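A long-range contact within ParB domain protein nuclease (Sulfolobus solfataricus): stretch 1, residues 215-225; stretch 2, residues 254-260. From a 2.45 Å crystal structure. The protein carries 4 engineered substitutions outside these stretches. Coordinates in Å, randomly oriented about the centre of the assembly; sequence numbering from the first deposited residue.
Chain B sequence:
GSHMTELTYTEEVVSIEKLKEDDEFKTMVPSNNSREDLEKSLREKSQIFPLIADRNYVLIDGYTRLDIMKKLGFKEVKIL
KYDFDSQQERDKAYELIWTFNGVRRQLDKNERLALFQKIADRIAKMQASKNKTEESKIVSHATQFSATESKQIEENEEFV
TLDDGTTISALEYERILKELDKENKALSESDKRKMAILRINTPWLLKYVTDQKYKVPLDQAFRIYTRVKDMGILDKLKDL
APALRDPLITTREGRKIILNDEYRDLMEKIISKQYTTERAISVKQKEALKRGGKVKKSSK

Stretch 1, residues 215-225: KVPLDQAFRIY
Stretch 2, residues 254-260: GRKIILN

Two helical segments of one chain, at least 31 residues apart in sequence where they touch, pack mainly through side chains. No hydrogen bond crosses between them. The helix at 218-225 continues beyond stretch 1, and the helix at 254-259 begins before stretch 2. Their N-to-C directions differ by 36°, so they run roughly the same way, with a signed crossing angle of 36°. The axes approach to 10.3 Å. The register is set by Ile-224 and Leu-259, whose CA atoms lie 6.8 Å apart. The contact buries 372 Å², both sides summed.

Lys-215 has phi/psi 54/28 and makes no contact with stretch 2. Val-216 (-47/127) is extended. Its CA-to-CB bond points toward stretch 2, and chi1 is t. Val-216 CG2 lies 3.8 Å from Arg-255 NH2, at the edge of the guanidinium, near its plane. This is van der Waals packing.

Pro-217 (-59/140) takes the N-cap position, with its ring C-gamma exo. Pro-217 CD reaches 4.1 Å from Arg-255 NH2. Pro-217 O accepts the first helical bond of the stretch, from Ala-221 N at 2.9 Å. From Leu-218 onward phi/psi are helical. Leu-218 O accepts the next bond, from Phe-222 N at 2.8 Å. Leu-218 and Asp-219 are out of reach of stretch 2.

The CA-to-CB bond of Gln-220 points toward stretch 2, with chi1 t, chi2 p and chi3 62°. Its chain bridges two residues one helical turn apart. Gln-220 CG packs 3.3 Å from Arg-255 CD, a close contact of aliphatic carbons. Gln-220 NE2 lies 3.3 Å from Leu-259 CD1; a methyl offers no acceptor, so this is contact only. Arg-255 is m, t, t, with chi4 105°. The long chain lets one residue meet Val-216, Pro-217, Gln-220 and Ile-224. Its NE is hydrogen-bonded elsewhere in the structure.

The CA-to-CB bond of Ala-221 points away, and Phe-222 is out of reach. The CA-to-CB bond of Arg-223 points toward stretch 2, with chi1 m, chi2 t, chi3 p and chi4 -161°. Leu-259 CD1 sits over one face of its guanidinium, 3.5 Å from Arg-223 NH2. The flat face can take a methyl without a hydrogen bond.

Ile-224 is buried, with chi1 m and chi2 t. Its CA-to-CB bond points sideways, but the end of the chain comes nearer. Ile-224 CD1 lies 4.2 Å from Arg-255 CG. Ile-224 CG2 meets Ile-258 CG2 at 4.3 Å, and Ile-224 CG1 meets Leu-259 CD2 at 4.3 Å. Both are apolar pairs. The Leu-259 side chain also reaches the backbone of stretch 1: Ile-224 CA is 4.0 Å from Leu-259 CD2. Ile-258 and Leu-259 are both m, t, and their CA-to-CB bonds point toward stretch 1. The CA-to-CB bond of Tyr-225 points away.

In stretch 2, Leu-259 N bonds to Arg-255 O at 2.6 Å, and Ile-258 N to Gly-254 O at 3.3 Å. Asn-260 (-65/122) is the first residue to leave helical phi/psi.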

ATOM      1  N   LYS B 215     -11.018   4.934  -5.475  1.00 49.50           N
ATOM      2  CA  LYS B 215     -10.674   3.566  -5.848  1.00 50.99           C
ATOM      3  C   LYS B 215     -10.613   3.392  -7.365  1.00 52.35           C
ATOM      4  O   LYS B 215     -10.870   2.305  -7.881  1.00 56.44           O
ATOM      5  CB  LYS B 215     -11.671   2.570  -5.247  1.00 43.55           C
ATOM      6  CG  LYS B 215     -11.711   2.548  -3.729  1.00 41.27           C
ATOM      7  CD  LYS B 215     -12.856   1.671  -3.237  1.00 49.34           C
ATOM      8  CE  LYS B 215     -12.917   1.609  -1.719  1.00 49.54           C
ATOM      9  NZ  LYS B 215     -11.691   0.991  -1.145  1.00 52.04           N
ATOM     10  N   VAL B 216     -10.289   4.467  -8.074  1.00 46.90           N
ATOM     11  CA  VAL B 216     -10.066   4.387  -9.514  1.00 46.62           C
ATOM     12  C   VAL B 216      -9.160   3.202  -9.839  1.00 44.83           C
ATOM     13  O   VAL B 216      -8.079   3.071  -9.265  1.00 46.26           O
ATOM     14  CB  VAL B 216      -9.419   5.681 -10.053  1.00 38.49           C
ATOM     15  CG1 VAL B 216      -8.824   5.449 -11.438  1.00 34.49           C
ATOM     16  CG2 VAL B 216     -10.431   6.814 -10.070  1.00 34.08           C
ATOM     17  N   PRO B 217      -9.603   2.329 -10.757  1.00 42.82           N
ATOM     18  CA  PRO B 217      -8.817   1.141 -11.107  1.00 40.41           C
ATOM     19  C   PRO B 217      -7.439   1.519 -11.642  1.00 44.27           C
ATOM     20  O   PRO B 217      -7.313   2.493 -12.390  1.00 44.13           O
ATOM     21  CB  PRO B 217      -9.650   0.480 -12.212  1.00 35.32           C
ATOM     22  CG  PRO B 217     -11.033   0.987 -11.990  1.00 36.72           C
ATOM     23  CD  PRO B 217     -10.861   2.397 -11.516  1.00 40.56           C
ATOM     24  N   LEU B 218      -6.423   0.758 -11.250  1.00 40.21           N
ATOM     25  CA  LEU B 218      -5.059   0.988 -11.703  1.00 41.52           C
ATOM     26  C   LEU B 218      -4.964   0.993 -13.224  1.00 42.51           C
ATOM     27  O   LEU B 218      -4.535   1.977 -13.836  1.00 40.28           O
ATOM     28  CB  LEU B 218      -4.129  -0.089 -11.145  1.00 37.80           C
ATOM     29  CG  LEU B 218      -2.722  -0.148 -11.744  1.00 39.73           C
ATOM     30  CD1 LEU B 218      -1.976   1.158 -11.505  1.00 44.66           C
ATOM     31  CD2 LEU B 218      -1.936  -1.323 -11.183  1.00 36.63           C
ATOM     32  N   ASP B 219      -5.362  -0.118 -13.827  1.00 44.41           N
ATOM     33  CA  ASP B 219      -5.207  -0.307 -15.262  1.00 51.66           C
ATOM     34  C   ASP B 219      -5.894   0.818 -16.023  1.00 48.65           C
ATOM     35  O   ASP B 219      -5.466   1.205 -17.112  1.00 48.66           O
ATOM     36  CB  ASP B 219      -5.766  -1.671 -15.653  1.00 62.09           C
ATOM     37  CG  ASP B 219      -5.322  -2.766 -14.698  1.00 72.91           C
ATOM     38  OD1 ASP B 219      -4.248  -3.362 -14.933  1.00 76.39           O
ATOM     39  OD2 ASP B 219      -6.035  -3.015 -13.700  1.00 76.46           O
ATOM     40  N   GLN B 220      -6.946   1.355 -15.420  1.00 47.80           N
ATOM     41  CA  GLN B 220      -7.666   2.489 -15.979  1.00 52.65           C
ATOM     42  C   GLN B 220      -6.863   3.773 -15.805  1.00 57.40           C
ATOM     43  O   GLN B 220      -6.828   4.620 -16.695  1.00 63.65           O
ATOM     44  CB  GLN B 220      -9.028   2.627 -15.293  1.00 56.64           C
ATOM     45  CG  GLN B 220     -10.026   3.454 -16.067  1.00 60.35           C
ATOM     46  CD  GLN B 220     -10.347   2.848 -17.418  1.00 62.39           C
ATOM     47  OE1 GLN B 220     -10.871   1.739 -17.503  1.00 60.89           O
ATOM     48  NE2 GLN B 220     -10.023   3.573 -18.484  1.00 65.83           N
ATOM     49  N   ALA B 221      -6.219   3.914 -14.649  1.00 53.04           N
ATOM     50  CA  ALA B 221      -5.393   5.084 -14.372  1.00 47.11           C
ATOM     51  C   ALA B 221      -4.188   5.116 -15.298  1.00 45.73           C
ATOM     52  O   ALA B 221      -3.760   6.181 -15.742  1.00 47.33           O
ATOM     53  CB  ALA B 221      -4.940   5.080 -12.926  1.00 45.58           C
ATOM     54  N   PHE B 222      -3.644   3.938 -15.586  1.00 40.94           N
ATOM     55  CA  PHE B 222      -2.461   3.830 -16.425  1.00 44.17           C
ATOM     56  C   PHE B 222      -2.776   4.126 -17.894  1.00 41.49           C
ATOM     57  O   PHE B 222      -1.943   4.667 -18.623  1.00 34.01           O
ATOM     58  CB  PHE B 222      -1.829   2.445 -16.281  1.00 47.66           C
ATOM     59  CG  PHE B 222      -0.518   2.308 -16.992  1.00 42.23           C
ATOM     60  CD1 PHE B 222       0.656   2.717 -16.386  1.00 37.80           C
ATOM     61  CD2 PHE B 222      -0.461   1.781 -18.268  1.00 38.44           C
ATOM     62  CE1 PHE B 222       1.861   2.602 -17.038  1.00 45.69           C
ATOM     63  CE2 PHE B 222       0.738   1.661 -18.924  1.00 40.50           C
ATOM     64  CZ  PHE B 222       1.903   2.070 -18.309  1.00 48.85           C
ATOM     65  N   ARG B 223      -3.980   3.763 -18.325  1.00 42.34           N
ATOM     66  CA  ARG B 223      -4.428   4.103 -19.671  1.00 48.61           C
ATOM     67  C   ARG B 223      -4.468   5.617 -19.822  1.00 47.45           C
ATOM     68  O   ARG B 223      -4.070   6.161 -20.854  1.00 42.81           O
ATOM     69  CB  ARG B 223      -5.812   3.516 -19.952  1.00 49.94           C
ATOM     70  CG  ARG B 223      -5.819   2.021 -20.247  1.00 53.21           C
ATOM     71  CD  ARG B 223      -7.229   1.538 -20.548  1.00 61.41           C
ATOM     72  NE  ARG B 223      -7.804   2.223 -21.703  1.00 68.80           N
ATOM     73  CZ  ARG B 223      -9.106   2.284 -21.968  1.00 71.03           C
ATOM     74  NH1 ARG B 223      -9.979   1.704 -21.155  1.00 73.75           N
ATOM     75  NH2 ARG B 223      -9.536   2.932 -23.043  1.00 67.61           N
ATOM     76  N   ILE B 224      -4.950   6.290 -18.780  1.00 45.65           N
ATOM     77  CA  ILE B 224      -4.993   7.747 -18.756  1.00 41.96           C
ATOM     78  C   ILE B 224      -3.590   8.329 -18.864  1.00 47.21           C
ATOM     79  O   ILE B 224      -3.368   9.304 -19.586  1.00 42.76           O
ATOM     80  CB  ILE B 224      -5.646   8.267 -17.465  1.00 36.60           C
ATOM     81  CG1 ILE B 224      -7.150   7.985 -17.482  1.00 37.05           C
ATOM     82  CG2 ILE B 224      -5.384   9.754 -17.299  1.00 35.30           C
ATOM     83  CD1 ILE B 224      -7.872   8.437 -16.232  1.00 38.59           C
ATOM     84  N   TYR B 225      -2.648   7.724 -18.142  1.00 46.38           N
ATOM     85  CA  TYR B 225      -1.259   8.171 -18.159  1.00 44.44           C
ATOM     86  C   TYR B 225      -0.681   8.155 -19.570  1.00 48.97           C
ATOM     87  O   TYR B 225      -0.315   9.197 -20.116  1.00 51.03           O
ATOM     88  CB  TYR B 225      -0.399   7.304 -17.231  1.00 38.38           C
ATOM     89  CG  TYR B 225       1.080   7.573 -17.354  1.00 38.13           C
ATOM     90  CD1 TYR B 225       1.642   8.726 -16.815  1.00 37.02           C
ATOM     91  CD2 TYR B 225       1.919   6.680 -18.011  1.00 38.13           C
ATOM     92  CE1 TYR B 225       3.002   8.980 -16.926  1.00 36.79           C
ATOM     93  CE2 TYR B 225       3.281   6.929 -18.128  1.00 41.20           C
ATOM     94  CZ  TYR B 225       3.814   8.080 -17.583  1.00 44.22           C
ATOM     95  OH  TYR B 225       5.160   8.334 -17.691  1.00 55.64           O
ATOM     96  N   GLY B 254     -15.908  11.009 -17.325  1.00 44.93           N
ATOM     97  CA  GLY B 254     -14.746  11.860 -17.501  1.00 42.37           C
ATOM     98  C   GLY B 254     -13.642  11.185 -18.290  1.00 47.78           C
ATOM     99  O   GLY B 254     -12.955  11.826 -19.089  1.00 53.86           O
ATOM    100  N   ARG B 255     -13.467   9.887 -18.065  1.00 40.79           N
ATOM    101  CA  ARG B 255     -12.407   9.144 -18.735  1.00 43.22           C
ATOM    102  C   ARG B 255     -12.618   9.107 -20.244  1.00 45.13           C
ATOM    103  O   ARG B 255     -11.675   9.304 -21.006  1.00 50.46           O
ATOM    104  CB  ARG B 255     -12.284   7.731 -18.164  1.00 43.10           C
ATOM    105  CG  ARG B 255     -12.026   7.710 -16.663  1.00 47.46           C
ATOM    106  CD  ARG B 255     -11.741   6.311 -16.154  1.00 47.88           C
ATOM    107  NE  ARG B 255     -11.865   6.239 -14.701  1.00 50.04           N
ATOM    108  CZ  ARG B 255     -12.888   5.676 -14.067  1.00 47.26           C
ATOM    109  NH1 ARG B 255     -13.871   5.119 -14.759  1.00 47.54           N
ATOM    110  NH2 ARG B 255     -12.926   5.662 -12.739  1.00 52.61           N
ATOM    111  N   LYS B 256     -13.851   8.859 -20.672  1.00 44.04           N
ATOM    112  CA  LYS B 256     -14.190   8.921 -22.090  1.00 40.69           C
ATOM    113  C   LYS B 256     -13.631  10.194 -22.722  1.00 40.14           C
ATOM    114  O   LYS B 256     -12.987  10.150 -23.771  1.00 35.18           O
ATOM    115  CB  LYS B 256     -15.705   8.862 -22.288  1.00 49.27           C
ATOM    116  CG  LYS B 256     -16.317   7.473 -22.171  1.00 51.75           C
ATOM    117  CD  LYS B 256     -17.814   7.517 -22.450  1.00 58.43           C
ATOM    118  CE  LYS B 256     -18.387   6.131 -22.687  1.00 67.25           C
ATOM    119  NZ  LYS B 256     -17.871   5.521 -23.944  1.00 69.98           N
ATOM    120  N   ILE B 257     -13.868  11.330 -22.074  1.00 37.27           N
ATOM    121  CA  ILE B 257     -13.368  12.604 -22.583  1.00 42.56           C
ATOM    122  C   ILE B 257     -11.848  12.587 -22.754  1.00 46.51           C
ATOM    123  O   ILE B 257     -11.319  13.154 -23.710  1.00 46.84           O
ATOM    124  CB  ILE B 257     -13.778  13.784 -21.679  1.00 47.93           C
ATOM    125  CG1 ILE B 257     -15.301  13.911 -21.638  1.00 50.28           C
ATOM    126  CG2 ILE B 257     -13.154  15.080 -22.176  1.00 37.21           C
ATOM    127  CD1 ILE B 257     -15.799  14.836 -20.557  1.00 49.11           C
ATOM    128  N   ILE B 258     -11.157  11.917 -21.835  1.00 47.45           N
ATOM    129  CA  ILE B 258      -9.703  11.797 -21.895  1.00 50.14           C
ATOM    130  C   ILE B 258      -9.246  10.727 -22.885  1.00 47.81           C
ATOM    131  O   ILE B 258      -8.211  10.878 -23.534  1.00 47.83           O
ATOM    132  CB  ILE B 258      -9.096  11.436 -20.520  1.00 46.37           C
ATOM    133  CG1 ILE B 258      -9.506  12.445 -19.451  1.00 45.82           C
ATOM    134  CG2 ILE B 258      -7.582  11.357 -20.614  1.00 34.12           C
ATOM    135  CD1 ILE B 258      -8.844  12.194 -18.116  1.00 42.93           C
ATOM    136  N   LEU B 259     -10.016   9.649 -22.992  1.00 48.19           N
ATOM    137  CA  LEU B 259      -9.579   8.461 -23.727  1.00 50.81           C
ATOM    138  C   LEU B 259     -10.142   8.358 -25.143  1.00 54.05           C
ATOM    139  O   LEU B 259      -9.386   8.220 -26.102  1.00 55.31           O
ATOM    140  CB  LEU B 259      -9.894   7.189 -22.928  1.00 44.63           C
ATOM    141  CG  LEU B 259      -9.205   7.099 -21.564  1.00 38.57           C
ATOM    142  CD1 LEU B 259      -9.401   5.729 -20.932  1.00 37.20           C
ATOM    143  CD2 LEU B 259      -7.727   7.425 -21.704  1.00 32.42           C
ATOM    144  N   ASN B 260     -11.465   8.417 -25.272  1.00 60.03           N
ATOM    145  CA  ASN B 260     -12.104   8.361 -26.583  1.00 57.63           C
ATOM    146  C   ASN B 260     -11.751   9.578 -27.434  1.00 57.60           C
ATOM    147  O   ASN B 260     -12.000  10.716 -27.044  1.00 62.58           O
ATOM    148  CB  ASN B 260     -13.623   8.230 -26.446  1.00 57.12           C
ATOM    149  CG  ASN B 260     -14.306   7.861 -27.759  1.00 62.61           C
ATOM    150  OD1 ASN B 260     -13.834   8.207 -28.846  1.00 63.44           O
ATOM    151  ND2 ASN B 260     -15.424   7.152 -27.659  1.00 62.52           N
TER